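Local structure of neurotoxin (Clostridium botulinum, 3N7L) at residues Met69-Phe73 against Gly174-Ser178; Arg373-Leu377 against Val400-Tyr406. The protein probably binds gangliosides on nerve-cell surfaces, serving as the receptor-binding domain through which this botulinum neurotoxin docks on its target cell. All blocks are in the same frame, centred on the assembly; numbering follows the deposited sequence.

Contact 1. Residues Met69-Phe73 against Gly174-Ser178; sequences MYESF and GINFS
Phe-177 projects from its loop into a nest made by Met-69, Tyr-70 and Phe-73, and two of its neighbours there are rings met edge to face. Against Tyr-70 it is Phe-177 that offers the edge: its CD2 stands over one face of the tyrosine, 3.7 Å from Tyr-70 CE1, with the planes at 61°. Toward Phe-73 the roles are exchanged, the edge of Phe-73 pointing to the face of Phe-177 with the planes turned by 78°, a looser T-shaped pair whose centroids are 5.8 Å apart. Met-69 packs by the root of its side chain, CB lying 3.5 Å from Phe-177 CD2. Its chain then bends at both chi2 and chi3, which carries SD over one face of Phe-73.

Tyr-70 has CG anti to its carbonyl carbon (chi1 -65°), and its side chain slides past that of Phe-177 in the opposite direction, which brings the hydroxyl to the other backbone. There Phe-177 N donates to Tyr-70 OH at 3.0 Å. A water joins the same hydroxyl, 2.8 Å from Tyr-70 OH, and donates to Phe-177 O, so the phenol reaches Phe-177 N directly and Phe-177 O through the water. The carbonyl Ile-175 O lies in the plane of the tyrosine ring at its edge, 3.4 Å from Tyr-70 CE1.

Trp-103 of strand 102-108 touches both Met-69 and Phe-177. The contact thus ties the start of strand 72-82, in one sheet of the lectin-like sandwich, to the loop leading into strand 180-187 of the other. Phenylalanine supplies purely apolar bulk to the buried side, whereas tyrosine, which is partly exposed, adds a hydroxyl that binds a backbone N-H of a segment with no regular strand structure.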
loop_
_atom_site.group_PDB
_atom_site.type_symbol
_atom_site.label_atom_id
_atom_site.label_comp_id
_atom_site.label_asym_id
_atom_site.label_seq_id
_atom_site.Cartn_x
_atom_site.Cartn_y
_atom_site.Cartn_z
ATOM N N MET A 69 -14.389 27.230 1.154
ATOM C CA MET A 69 -15.156 26.159 0.523
ATOM C C MET A 69 -16.010 26.527 -0.689
ATOM O O MET A 69 -16.262 25.681 -1.550
ATOM C CB MET A 69 -16.051 25.502 1.572
ATOM C CG MET A 69 -15.303 24.987 2.785
ATOM S SD MET A 69 -14.184 23.649 2.359
ATOM C CE MET A 69 -15.330 22.260 2.440
ATOM N N TYR A 70 -16.453 27.777 -0.765
ATOM C CA TYR A 70 -17.304 28.204 -1.874
ATOM C C TYR A 70 -16.564 28.584 -3.145
ATOM O O TYR A 70 -17.182 28.892 -4.164
ATOM C CB TYR A 70 -18.206 29.350 -1.410
ATOM C CG TYR A 70 -19.171 28.900 -0.340
ATOM C CD1 TYR A 70 -20.370 28.266 -0.677
ATOM C CD2 TYR A 70 -18.853 29.034 1.011
ATOM C CE1 TYR A 70 -21.229 27.772 0.309
ATOM C CE2 TYR A 70 -19.703 28.539 2.002
ATOM C CZ TYR A 70 -20.888 27.908 1.641
ATOM O OH TYR A 70 -21.717 27.395 2.613
ATOM N N GLU A 71 -15.239 28.557 -3.097
ATOM C CA GLU A 71 -14.455 28.878 -4.278
ATOM C C GLU A 71 -13.624 27.671 -4.693
ATOM O O GLU A 71 -14.032 26.903 -5.561
ATOM C CB GLU A 71 -13.553 30.080 -4.006
ATOM C CG GLU A 71 -14.323 31.345 -3.689
ATOM C CD GLU A 71 -13.425 32.557 -3.603
ATOM O OE1 GLU A 71 -12.516 32.569 -2.744
ATOM O OE2 GLU A 71 -13.629 33.500 -4.398
ATOM N N SER A 72 -12.463 27.509 -4.068
ATOM C CA SER A 72 -11.573 26.388 -4.363
ATOM C C SER A 72 -11.046 25.771 -3.076
ATOM O O SER A 72 -10.720 26.482 -2.121
ATOM C CB SER A 72 -10.378 26.842 -5.216
ATOM O OG SER A 72 -10.735 27.028 -6.573
ATOM N N PHE A 73 -10.962 24.449 -3.048
ATOM C CA PHE A 73 -10.446 23.763 -1.879
ATOM C C PHE A 73 -9.989 22.363 -2.256
ATOM O O PHE A 73 -10.416 21.808 -3.271
ATOM C CB PHE A 73 -11.504 23.715 -0.768
ATOM C CG PHE A 73 -12.706 22.876 -1.097
ATOM C CD1 PHE A 73 -12.671 21.494 -0.944
ATOM C CD2 PHE A 73 -13.879 23.471 -1.551
ATOM C CE1 PHE A 73 -13.787 20.715 -1.239
ATOM C CE2 PHE A 73 -15.001 22.703 -1.849
ATOM C CZ PHE A 73 -14.955 21.322 -1.693
ATOM N N GLY A 174 -27.332 27.035 -3.389
ATOM C CA GLY A 174 -28.033 26.620 -2.191
ATOM C C GLY A 174 -27.175 25.697 -1.354
ATOM O O GLY A 174 -27.446 25.491 -0.173
ATOM N N ILE A 175 -26.133 25.136 -1.960
ATOM C CA ILE A 175 -25.258 24.236 -1.226
ATOM C C ILE A 175 -24.675 24.997 -0.043
ATOM O O ILE A 175 -24.170 26.112 -0.182
ATOM C CB ILE A 175 -24.127 23.667 -2.131
ATOM C CG1 ILE A 175 -23.362 22.574 -1.377
ATOM C CG2 ILE A 175 -23.190 24.780 -2.591
ATOM C CD1 ILE A 175 -22.509 21.703 -2.271
ATOM N N ASN A 176 -24.781 24.392 1.131
ATOM C CA ASN A 176 -24.295 24.995 2.356
ATOM C C ASN A 176 -23.274 24.053 2.983
ATOM O O ASN A 176 -23.611 22.949 3.419
ATOM C CB ASN A 176 -25.474 25.218 3.311
ATOM C CG ASN A 176 -25.131 26.141 4.464
ATOM O OD1 ASN A 176 -24.165 25.919 5.188
ATOM N ND2 ASN A 176 -25.938 27.182 4.647
ATOM N N PHE A 177 -22.020 24.485 3.022
ATOM C CA PHE A 177 -20.966 23.661 3.591
ATOM C C PHE A 177 -20.949 23.684 5.111
ATOM O O PHE A 177 -21.105 24.732 5.736
ATOM C CB PHE A 177 -19.610 24.086 3.023
ATOM C CG PHE A 177 -19.425 23.703 1.584
ATOM C CD1 PHE A 177 -19.398 22.362 1.207
ATOM C CD2 PHE A 177 -19.308 24.678 0.598
ATOM C CE1 PHE A 177 -19.261 21.996 -0.128
ATOM C CE2 PHE A 177 -19.169 24.323 -0.744
ATOM C CZ PHE A 177 -19.146 22.982 -1.108
ATOM N N SER A 178 -20.771 22.503 5.694
ATOM C CA SER A 178 -20.732 22.332 7.141
ATOM C C SER A 178 -19.328 22.546 7.695
ATOM O O SER A 178 -18.335 22.308 7.012
ATOM C CB SER A 178 -21.210 20.925 7.505
ATOM O OG SER A 178 -20.917 20.612 8.855
HETATM O O HOH W 1 -20.749 27.420 5.240
#

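Contact 2. Residues Arg373-Leu377 against Val400-Tyr406; sequences RLGIL and VIKIEHY
Tyr-406 lies across the backbone of Gly-375 and Ile-376 and makes the tight part of this contact. With no side chain on Gly-375, its CA comes within 3.3 Å of Tyr-406 CE2, and the peptide leading to Ile-376 sits over a face of the ring. Ile-376 CB lies over that same face in a CH-pi contact, while its CG2 touches Tyr-406 CB at 3.5 Å. The tyrosine adopts a chi1 of 58°, with CG between its backbone N and carbonyl carbon, and this turns the ring back over the strand.

Beneath it, strands 373-384 and 394-402 pair as a beta hairpin. Ile-376 and Lys-402 form a hydrogen-bonded antiparallel pair: Ile-376 N donates to Lys-402 O at 3.1 Å, and Lys-402 N to Ile-376 O at 3.0 Å. On the other face of the sheet, Leu-377 CD1 packs on Ile-401 CG1 at 3.9 Å, branched apolar chains suited to the interior of the beta-trefoil.

The loose side begins at the phenol. Tyr-406 OH meets Arg-373 through two waters: one receives a bond from Arg-373 NH2, the other, 2.7 Å from Tyr-406 OH, donates to Arg-373 O. The extended arginine has its main partner outside the hairpin, a salt bridge from NH1 to Glu-300, with a cation-pi contact to Phe-364. A glycerol, probably from crystallisation, is hydrogen-bonded to Tyr-406 N.

Tyrosine therefore suits a boundary position, its ring face covering the Gly-375 backbone and Ile-376 CB while its hydroxyl enters a hydrated network; direct bonds fix the strands, and water-mediated ones join the loop to the arginine.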
loop_
_atom_site.group_PDB
_atom_site.type_symbol
_atom_site.label_atom_id
_atom_site.label_comp_id
_atom_site.label_asym_id
_atom_site.label_seq_id
_atom_site.Cartn_x
_atom_site.Cartn_y
_atom_site.Cartn_z
ATOM N N ARG A 373 26.992 -4.728 -6.667
ATOM C CA ARG A 373 26.025 -5.575 -7.353
ATOM C C ARG A 373 26.616 -6.490 -8.412
ATOM O O ARG A 373 27.482 -6.083 -9.189
ATOM C CB ARG A 373 24.945 -4.695 -7.982
ATOM C CG ARG A 373 24.328 -3.720 -6.996
ATOM C CD ARG A 373 23.288 -2.833 -7.652
ATOM N NE ARG A 373 22.707 -1.898 -6.692
ATOM C CZ ARG A 373 21.707 -1.068 -6.973
ATOM N NH1 ARG A 373 21.237 -0.252 -6.038
ATOM N NH2 ARG A 373 21.174 -1.054 -8.188
ATOM N N LEU A 374 26.125 -7.727 -8.446
ATOM C CA LEU A 374 26.579 -8.725 -9.411
ATOM C C LEU A 374 25.458 -9.158 -10.347
ATOM O O LEU A 374 25.712 -9.732 -11.401
ATOM C CB LEU A 374 27.106 -9.968 -8.692
ATOM C CG LEU A 374 28.319 -9.804 -7.779
ATOM C CD1 LEU A 374 28.703 -11.162 -7.209
ATOM C CD2 LEU A 374 29.473 -9.206 -8.569
ATOM N N GLY A 375 24.216 -8.904 -9.954
ATOM C CA GLY A 375 23.100 -9.305 -10.791
ATOM C C GLY A 375 21.763 -8.903 -10.205
ATOM O O GLY A 375 21.712 -8.283 -9.146
ATOM N N ILE A 376 20.680 -9.255 -10.889
ATOM C CA ILE A 376 19.352 -8.905 -10.408
ATOM C C ILE A 376 18.478 -10.155 -10.297
ATOM O O ILE A 376 18.658 -11.116 -11.044
ATOM C CB ILE A 376 18.698 -7.845 -11.342
ATOM C CG1 ILE A 376 17.407 -7.319 -10.716
ATOM C CG2 ILE A 376 18.440 -8.439 -12.727
ATOM C CD1 ILE A 376 16.785 -6.179 -11.491
ATOM N N LEU A 377 17.549 -10.150 -9.346
ATOM C CA LEU A 377 16.668 -11.295 -9.137
ATOM C C LEU A 377 15.406 -11.186 -9.980
ATOM O O LEU A 377 14.682 -10.198 -9.903
ATOM C CB LEU A 377 16.268 -11.416 -7.655
ATOM C CG LEU A 377 15.355 -12.609 -7.314
ATOM C CD1 LEU A 377 16.094 -13.916 -7.588
ATOM C CD2 LEU A 377 14.939 -12.552 -5.852
ATOM N N VAL A 400 15.172 -16.645 -10.391
ATOM C CA VAL A 400 16.436 -16.780 -11.101
ATOM C C VAL A 400 17.197 -15.459 -11.116
ATOM O O VAL A 400 16.601 -14.388 -11.161
ATOM C CB VAL A 400 16.173 -17.242 -12.569
ATOM C CG1 VAL A 400 15.374 -16.178 -13.308
ATOM C CG2 VAL A 400 17.477 -17.531 -13.288
ATOM N N ILE A 401 18.520 -15.540 -11.068
ATOM C CA ILE A 401 19.345 -14.343 -11.086
ATOM C C ILE A 401 20.031 -14.185 -12.446
ATOM O O ILE A 401 20.577 -15.140 -12.982
ATOM C CB ILE A 401 20.428 -14.403 -9.985
ATOM C CG1 ILE A 401 19.765 -14.522 -8.608
ATOM C CG2 ILE A 401 21.298 -13.150 -10.030
ATOM C CD1 ILE A 401 20.738 -14.715 -7.476
ATOM N N LYS A 402 19.964 -12.982 -13.012
ATOM C CA LYS A 402 20.629 -12.693 -14.282
ATOM C C LYS A 402 21.910 -12.002 -13.824
ATOM O O LYS A 402 21.870 -10.894 -13.287
ATOM C CB LYS A 402 19.785 -11.749 -15.144
ATOM C CG LYS A 402 20.446 -11.352 -16.460
ATOM C CD LYS A 402 20.682 -12.562 -17.360
ATOM C CE LYS A 402 21.467 -12.183 -18.613
ATOM N NZ LYS A 402 20.753 -11.164 -19.422
ATOM N N ILE A 403 23.043 -12.658 -14.036
ATOM C CA ILE A 403 24.319 -12.142 -13.567
ATOM C C ILE A 403 24.876 -10.798 -14.042
ATOM O O ILE A 403 24.492 -9.753 -13.526
ATOM C CB ILE A 403 25.401 -13.235 -13.709
ATOM C CG1 ILE A 403 24.993 -14.432 -12.852
ATOM C CG2 ILE A 403 26.759 -12.732 -13.231
ATOM C CD1 ILE A 403 24.714 -14.066 -11.404
ATOM N N GLU A 404 25.770 -10.808 -15.016
ATOM C CA GLU A 404 26.407 -9.568 -15.443
ATOM C C GLU A 404 25.620 -8.600 -16.315
ATOM O O GLU A 404 25.677 -7.387 -16.111
ATOM C CB GLU A 404 27.721 -9.901 -16.140
ATOM C CG GLU A 404 28.578 -8.699 -16.442
ATOM C CD GLU A 404 29.794 -9.072 -17.252
ATOM O OE1 GLU A 404 30.471 -10.055 -16.877
ATOM O OE2 GLU A 404 30.074 -8.385 -18.260
ATOM N N HIS A 405 24.893 -9.123 -17.290
ATOM C CA HIS A 405 24.147 -8.263 -18.190
ATOM C C HIS A 405 22.651 -8.299 -17.921
ATOM O O HIS A 405 21.965 -9.239 -18.317
ATOM C CB HIS A 405 24.448 -8.665 -19.636
ATOM C CG HIS A 405 25.913 -8.735 -19.943
ATOM N ND1 HIS A 405 26.683 -9.841 -19.648
ATOM C CD2 HIS A 405 26.760 -7.815 -20.460
ATOM C CE1 HIS A 405 27.940 -9.598 -19.969
ATOM N NE2 HIS A 405 28.015 -8.376 -20.464
ATOM N N TYR A 406 22.150 -7.261 -17.254
ATOM C CA TYR A 406 20.732 -7.182 -16.919
ATOM C C TYR A 406 20.144 -5.774 -17.031
ATOM O O TYR A 406 19.197 -5.434 -16.323
ATOM C CB TYR A 406 20.512 -7.730 -15.505
ATOM C CG TYR A 406 21.298 -7.018 -14.422
ATOM C CD1 TYR A 406 20.805 -5.864 -13.817
ATOM C CD2 TYR A 406 22.539 -7.500 -14.005
ATOM C CE1 TYR A 406 21.524 -5.205 -12.819
ATOM C CE2 TYR A 406 23.269 -6.849 -13.008
ATOM C CZ TYR A 406 22.753 -5.703 -12.421
ATOM O OH TYR A 406 23.463 -5.060 -11.435
HETATM O O HOH W 2 22.599 -2.160 -10.736
HETATM O O HOH W 3 26.129 -5.322 -11.485
#

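How the contacts relate
Contact 1 closes before contact 2 opens along the chain, and the two lie on opposite sides of its centre, their centres 56 Å apart and their nearest atoms about 39 Å apart. They share no strand or sheet. Residues 69-73 and 174-178 belong to the lectin-like N-terminal half, where they join the start of strand 72-82 in one sheet to the loop before strand 180-187 of another. Residues 373-377 and 400-406 belong to the beta-trefoil C-terminal half and pair neighbouring strands of a third sheet. Each contact is therefore internal to its own half of the molecule, and neither spans the junction between the two.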